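Local coordinates for putative cytochrome P450 120 (Synechocystis sp., PDB 2VE3), which binds heme and retinoic acid and, as a member of the cytochrome P450 family, probably acts as a heme-dependent monooxygenase, at residues 90-104 against 239-251. Residues are numbered along the deposited sequence; the frame is centred on the assembly and turned at random.
Sequences PNALATQMGEIHRSR and LSLPELKDQILLL. With HEM (protoporphyrin IX containing Fe), chain C; REA (retinoic acid), chain D.
Asn91 and Ala92 bring their backbone against the first turns of helix 241-272, the CA atoms of Asn91 and Glu243 lying 4.9 Å apart, and the chain then runs through the 3-10 turn 93-95 into the helix that holds Arg104. In the cytochrome P450 fold this joins the B'-C loop and the start of helix C to the N-terminal part of the long helix I, beside the heme. Two backbone amides fix the loop: Asn91 N donates to the anti lone pair of Asp246 OD2 (3.1 Å), and Leu93 N to Gln247 OE1. A water accepts from Asn91 ND2 and donates to Asp246 OD2, while the other carboxylate oxygen is salt-bridged to Arg200 of helix 192-215. The polar centre is Glu243, whose OE2 takes three N-H donors. Arg104 grips the carboxylate side-on, NE to OE2 at 2.7 Å and NH2 to OE1 at 3.0 Å, both on the syn side but tilted out of the carboxylate plane, the guanidinium and carboxylate planes being 32° apart. Gln96 NE2 reaches OE2 from above the carboxylate plane (3.0 Å), whereas Gln247 NE2 comes from the anti side and also donates to Gln96 OE1. The Arg104 chain bends at chi2 (-35°), and its guanidinium lies between Ile100 CG2, over the centre of one face, and Leu239 CD2, offset toward the rim of the other; Ser103 OG accepts from NH1 in plane. A leucine in place of Arg104 would probably leave the buried Glu243 carboxylate without its cationic mate and its OE1 without the NH2 donor. Nearer the cofactor, His101 NE2 donates almost straight (169°) to propionate oxygen O1D of the heme. Leu250 bridges loop and ligands: its CD1 touches retinoic acid C3, and its CD2 lies 3.7 Å from Ala94 N and 3.6 Å from heme methyl CMD.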
# COMPACT_ATOMS: atom_id res chain seq x y z
N PRO A 90 14.32 -13.04 3.15
CA PRO A 90 15.02 -13.15 1.86
C PRO A 90 14.19 -13.82 0.76
O PRO A 90 14.53 -13.73 -0.42
CB PRO A 90 16.25 -14.01 2.21
CG PRO A 90 15.82 -14.87 3.34
CD PRO A 90 14.85 -13.99 4.15
N ASN A 91 13.10 -14.47 1.13
CA ASN A 91 12.28 -15.24 0.20
C ASN A 91 10.93 -14.62 -0.15
O ASN A 91 9.97 -15.33 -0.48
CB ASN A 91 12.13 -16.66 0.75
CG ASN A 91 13.46 -17.37 0.85
OD1 ASN A 91 14.20 -17.46 -0.14
ND2 ASN A 91 13.78 -17.88 2.03
N ALA A 92 10.86 -13.29 -0.09
CA ALA A 92 9.65 -12.54 -0.43
C ALA A 92 9.85 -11.83 -1.78
O ALA A 92 10.97 -11.49 -2.14
CB ALA A 92 9.34 -11.54 0.66
N LEU A 93 8.77 -11.62 -2.52
CA LEU A 93 8.86 -10.93 -3.81
C LEU A 93 9.52 -9.57 -3.69
O LEU A 93 10.41 -9.21 -4.47
CB LEU A 93 7.49 -10.79 -4.46
CG LEU A 93 7.45 -10.27 -5.90
CD1 LEU A 93 7.94 -11.31 -6.89
CD2 LEU A 93 6.03 -9.81 -6.25
N ALA A 94 9.12 -8.82 -2.67
CA ALA A 94 9.73 -7.53 -2.39
C ALA A 94 11.26 -7.59 -2.23
O ALA A 94 11.93 -6.59 -2.41
CB ALA A 94 9.08 -6.92 -1.16
N THR A 95 11.81 -8.76 -1.90
CA THR A 95 13.27 -8.91 -1.66
C THR A 95 13.95 -9.82 -2.71
O THR A 95 15.15 -10.13 -2.62
CB THR A 95 13.55 -9.41 -0.21
OG1 THR A 95 12.91 -10.67 -0.01
CG2 THR A 95 13.01 -8.41 0.83
N GLN A 96 13.18 -10.24 -3.69
CA GLN A 96 13.68 -11.06 -4.80
C GLN A 96 14.16 -10.21 -5.97
O GLN A 96 13.66 -9.10 -6.20
CB GLN A 96 12.61 -12.07 -5.25
CG GLN A 96 12.51 -13.20 -4.23
CD GLN A 96 11.30 -14.06 -4.39
OE1 GLN A 96 10.21 -13.60 -4.77
NE2 GLN A 96 11.46 -15.35 -4.08
N MET A 97 15.16 -10.74 -6.68
CA MET A 97 15.78 -10.07 -7.82
C MET A 97 15.75 -10.94 -9.05
O MET A 97 15.67 -12.17 -8.96
CB MET A 97 17.25 -9.72 -7.54
CG MET A 97 17.51 -8.80 -6.37
SD MET A 97 16.53 -7.29 -6.36
CE MET A 97 16.78 -6.63 -8.01
N GLY A 98 15.82 -10.28 -10.20
CA GLY A 98 16.07 -10.92 -11.49
C GLY A 98 15.17 -12.08 -11.83
O GLY A 98 13.95 -11.95 -11.82
N GLU A 99 15.80 -13.21 -12.15
CA GLU A 99 15.10 -14.40 -12.64
C GLU A 99 14.09 -14.97 -11.64
O GLU A 99 12.98 -15.34 -12.02
CB GLU A 99 16.11 -15.48 -13.07
CG GLU A 99 15.49 -16.78 -13.57
CD GLU A 99 16.39 -17.55 -14.53
OE1 GLU A 99 17.51 -17.08 -14.87
OE2 GLU A 99 15.97 -18.65 -14.95
N ILE A 100 14.50 -15.04 -10.38
CA ILE A 100 13.59 -15.43 -9.30
C ILE A 100 12.42 -14.44 -9.18
O ILE A 100 11.26 -14.84 -9.09
CB ILE A 100 14.34 -15.57 -7.95
CG1 ILE A 100 15.38 -16.70 -8.02
CG2 ILE A 100 13.36 -15.85 -6.83
CD1 ILE A 100 16.36 -16.72 -6.87
N HIS A 101 12.73 -13.14 -9.18
CA HIS A 101 11.70 -12.10 -9.15
C HIS A 101 10.72 -12.22 -10.32
O HIS A 101 9.51 -12.22 -10.11
CB HIS A 101 12.32 -10.69 -9.07
CG HIS A 101 11.30 -9.59 -9.09
ND1 HIS A 101 11.09 -8.79 -10.19
CD2 HIS A 101 10.44 -9.15 -8.14
CE1 HIS A 101 10.14 -7.91 -9.92
NE2 HIS A 101 9.72 -8.11 -8.68
N ARG A 102 11.24 -12.33 -11.55
CA ARG A 102 10.39 -12.46 -12.76
C ARG A 102 9.44 -13.64 -12.60
O ARG A 102 8.25 -13.54 -12.91
CB ARG A 102 11.25 -12.69 -14.01
CG ARG A 102 11.44 -11.48 -14.94
CD ARG A 102 12.76 -11.58 -15.73
NE ARG A 102 13.16 -12.98 -15.90
CZ ARG A 102 14.41 -13.44 -15.95
NH1 ARG A 102 15.44 -12.61 -15.84
NH2 ARG A 102 14.62 -14.74 -16.09
N SER A 103 9.98 -14.74 -12.11
CA SER A 103 9.23 -15.97 -11.91
C SER A 103 8.10 -15.85 -10.87
O SER A 103 6.96 -16.18 -11.17
CB SER A 103 10.19 -17.11 -11.54
OG SER A 103 9.48 -18.26 -11.15
N ARG A 104 8.41 -15.36 -9.68
CA ARG A 104 7.40 -15.25 -8.61
C ARG A 104 6.35 -14.19 -8.95
O ARG A 104 5.19 -14.28 -8.55
CB ARG A 104 8.03 -14.98 -7.24
CG ARG A 104 9.17 -15.91 -6.80
CD ARG A 104 9.04 -17.37 -7.25
NE ARG A 104 9.98 -18.23 -6.54
CZ ARG A 104 10.82 -19.10 -7.10
NH1 ARG A 104 10.88 -19.26 -8.42
NH2 ARG A 104 11.61 -19.81 -6.32
N LEU A 239 7.54 -24.27 -4.63
CA LEU A 239 8.12 -23.28 -3.74
C LEU A 239 8.43 -23.97 -2.42
O LEU A 239 7.61 -24.73 -1.91
CB LEU A 239 7.17 -22.13 -3.47
CG LEU A 239 6.59 -21.29 -4.60
CD1 LEU A 239 5.90 -20.07 -3.98
CD2 LEU A 239 7.65 -20.88 -5.62
N SER A 240 9.61 -23.68 -1.87
CA SER A 240 9.99 -24.21 -0.57
C SER A 240 9.05 -23.68 0.50
O SER A 240 8.34 -22.69 0.28
CB SER A 240 11.43 -23.83 -0.23
OG SER A 240 11.57 -22.42 -0.07
N LEU A 241 9.05 -24.34 1.65
CA LEU A 241 8.30 -23.88 2.82
C LEU A 241 8.74 -22.49 3.30
O LEU A 241 7.87 -21.64 3.52
CB LEU A 241 8.36 -24.90 3.97
CG LEU A 241 7.72 -24.47 5.30
CD1 LEU A 241 6.19 -24.40 5.19
CD2 LEU A 241 8.14 -25.38 6.44
N PRO A 242 10.05 -22.24 3.48
CA PRO A 242 10.46 -20.89 3.85
C PRO A 242 9.99 -19.80 2.87
O PRO A 242 9.60 -18.71 3.30
CB PRO A 242 12.00 -20.98 3.90
CG PRO A 242 12.26 -22.46 4.24
CD PRO A 242 11.21 -23.15 3.40
N GLU A 243 10.00 -20.10 1.57
CA GLU A 243 9.47 -19.18 0.57
C GLU A 243 7.95 -19.01 0.64
O GLU A 243 7.43 -17.87 0.51
CB GLU A 243 9.92 -19.56 -0.85
CG GLU A 243 9.16 -18.78 -1.91
CD GLU A 243 9.94 -18.53 -3.18
OE1 GLU A 243 10.97 -19.23 -3.43
OE2 GLU A 243 9.51 -17.61 -3.92
N LEU A 244 7.24 -20.12 0.84
CA LEU A 244 5.78 -20.12 1.03
C LEU A 244 5.34 -19.21 2.17
O LEU A 244 4.38 -18.46 2.04
CB LEU A 244 5.29 -21.54 1.31
CG LEU A 244 5.22 -22.58 0.18
CD1 LEU A 244 4.91 -23.98 0.73
CD2 LEU A 244 4.19 -22.16 -0.84
N LYS A 245 6.05 -19.30 3.30
CA LYS A 245 5.74 -18.50 4.47
C LYS A 245 6.05 -17.01 4.28
O LYS A 245 5.27 -16.16 4.69
CB LYS A 245 6.44 -19.07 5.68
CG LYS A 245 6.16 -20.56 5.89
CD LYS A 245 6.56 -21.04 7.26
CE LYS A 245 8.01 -20.85 7.56
NZ LYS A 245 8.28 -21.38 8.93
N ASP A 246 7.20 -16.70 3.67
CA ASP A 246 7.58 -15.31 3.35
C ASP A 246 6.61 -14.67 2.35
O ASP A 246 6.30 -13.49 2.46
CB ASP A 246 9.01 -15.25 2.80
CG ASP A 246 10.06 -15.09 3.90
OD1 ASP A 246 9.71 -15.15 5.09
OD2 ASP A 246 11.25 -14.88 3.56
N GLN A 247 6.14 -15.47 1.38
CA GLN A 247 5.22 -14.97 0.36
C GLN A 247 3.81 -14.64 0.90
O GLN A 247 3.25 -13.61 0.53
CB GLN A 247 5.16 -15.91 -0.87
CG GLN A 247 6.49 -16.09 -1.66
CD GLN A 247 6.98 -14.83 -2.39
OE1 GLN A 247 6.49 -13.72 -2.18
NE2 GLN A 247 7.96 -15.02 -3.26
N ILE A 248 3.24 -15.50 1.76
CA ILE A 248 1.94 -15.18 2.35
C ILE A 248 2.05 -14.07 3.37
O ILE A 248 1.15 -13.27 3.48
CB ILE A 248 1.17 -16.37 3.02
CG1 ILE A 248 2.14 -17.41 3.59
CG2 ILE A 248 0.14 -16.93 2.06
CD1 ILE A 248 1.46 -18.57 4.37
N LEU A 249 3.14 -14.04 4.12
CA LEU A 249 3.32 -12.95 5.08
C LEU A 249 3.28 -11.59 4.35
O LEU A 249 2.72 -10.64 4.88
CB LEU A 249 4.63 -13.12 5.86
CG LEU A 249 5.00 -12.15 6.99
CD1 LEU A 249 4.06 -12.29 8.17
CD2 LEU A 249 6.45 -12.41 7.44
N LEU A 250 3.88 -11.53 3.16
CA LEU A 250 3.93 -10.29 2.36
C LEU A 250 2.56 -9.90 1.86
O LEU A 250 2.13 -8.76 2.04
CB LEU A 250 4.94 -10.41 1.21
CG LEU A 250 5.02 -9.27 0.17
CD1 LEU A 250 5.41 -7.93 0.78
CD2 LEU A 250 5.98 -9.64 -0.96
N LEU A 251 1.86 -10.86 1.25
CA LEU A 251 0.50 -10.65 0.75
C LEU A 251 -0.46 -10.22 1.85
O LEU A 251 -1.30 -9.35 1.63
CB LEU A 251 -0.05 -11.92 0.10
CG LEU A 251 0.52 -12.41 -1.23
CD1 LEU A 251 -0.25 -13.67 -1.67
CD2 LEU A 251 0.42 -11.33 -2.27
CHA HEM C . 4.34 -3.25 -4.93
CHB HEM C . 1.37 0.40 -3.71
CHC HEM C . -2.03 -2.80 -2.34
CHD HEM C . 1.09 -6.41 -3.02
C1A HEM C . 3.85 -1.97 -4.75
C2A HEM C . 4.51 -0.72 -5.06
C3A HEM C . 3.67 0.29 -4.73
C4A HEM C . 2.47 -0.30 -4.18
CMA HEM C . 3.91 1.80 -4.87
CAA HEM C . 5.90 -0.58 -5.71
CBA HEM C . 7.03 -0.44 -4.69
CGA HEM C . 8.34 -0.50 -5.44
O1A HEM C . 8.57 0.42 -6.28
O2A HEM C . 9.14 -1.45 -5.21
C1B HEM C . 0.18 -0.15 -3.28
C2B HEM C . -1.04 0.58 -2.95
C3B HEM C . -1.99 -0.31 -2.58
C4B HEM C . -1.39 -1.61 -2.65
CMB HEM C . -1.19 2.12 -3.05
CAB HEM C . -3.46 -0.06 -2.11
CBB HEM C . -4.24 0.91 -2.61
C1C HEM C . -1.52 -4.07 -2.44
C2C HEM C . -2.23 -5.31 -2.20
C3C HEM C . -1.37 -6.32 -2.39
C4C HEM C . -0.08 -5.73 -2.74
CMC HEM C . -3.74 -5.41 -1.84
CAC HEM C . -1.67 -7.84 -2.29
CBC HEM C . -1.87 -8.49 -1.14
C1D HEM C . 2.27 -5.89 -3.51
C2D HEM C . 3.49 -6.65 -3.65
C3D HEM C . 4.51 -5.67 -4.24
C4D HEM C . 3.79 -4.42 -4.42
CMD HEM C . 3.70 -8.14 -3.28
CAD HEM C . 5.99 -5.95 -4.61
CBD HEM C . 6.09 -6.04 -6.13
CGD HEM C . 7.51 -6.34 -6.54
O1D HEM C . 7.70 -6.70 -7.73
O2D HEM C . 8.46 -6.24 -5.71
NA HEM C . 2.61 -1.67 -4.22
NB HEM C . -0.06 -1.49 -3.06
NC HEM C . -0.20 -4.36 -2.76
ND HEM C . 2.48 -4.59 -3.98
FE HEM C . 1.06 -3.05 -3.76
C1 REA D . 4.33 -2.77 -0.17
C2 REA D . 4.58 -4.22 -0.58
C3 REA D . 6.04 -4.41 -0.98
C4 REA D . 6.94 -4.24 0.25
C5 REA D . 6.56 -3.04 1.09
C6 REA D . 5.34 -2.36 0.91
C7 REA D . 5.05 -1.23 1.81
C8 REA D . 5.69 0.06 1.58
C9 REA D . 5.49 1.13 2.58
C10 REA D . 6.47 2.19 2.56
C11 REA D . 6.15 3.61 2.64
C12 REA D . 7.25 4.45 2.17
C13 REA D . 7.73 5.62 2.90
C14 REA D . 8.71 6.36 2.21
C15 REA D . 8.95 7.78 2.39
C16 REA D . 4.52 -1.84 -1.38
C17 REA D . 2.89 -2.69 0.34
C18 REA D . 7.53 -2.61 2.17
C19 REA D . 4.37 1.11 3.59
C20 REA D . 7.22 5.96 4.28
O1 REA D . 8.23 8.46 3.14
O2 REA D . 9.89 8.32 1.78
O HOH W 1 12.63 -16.94 4.59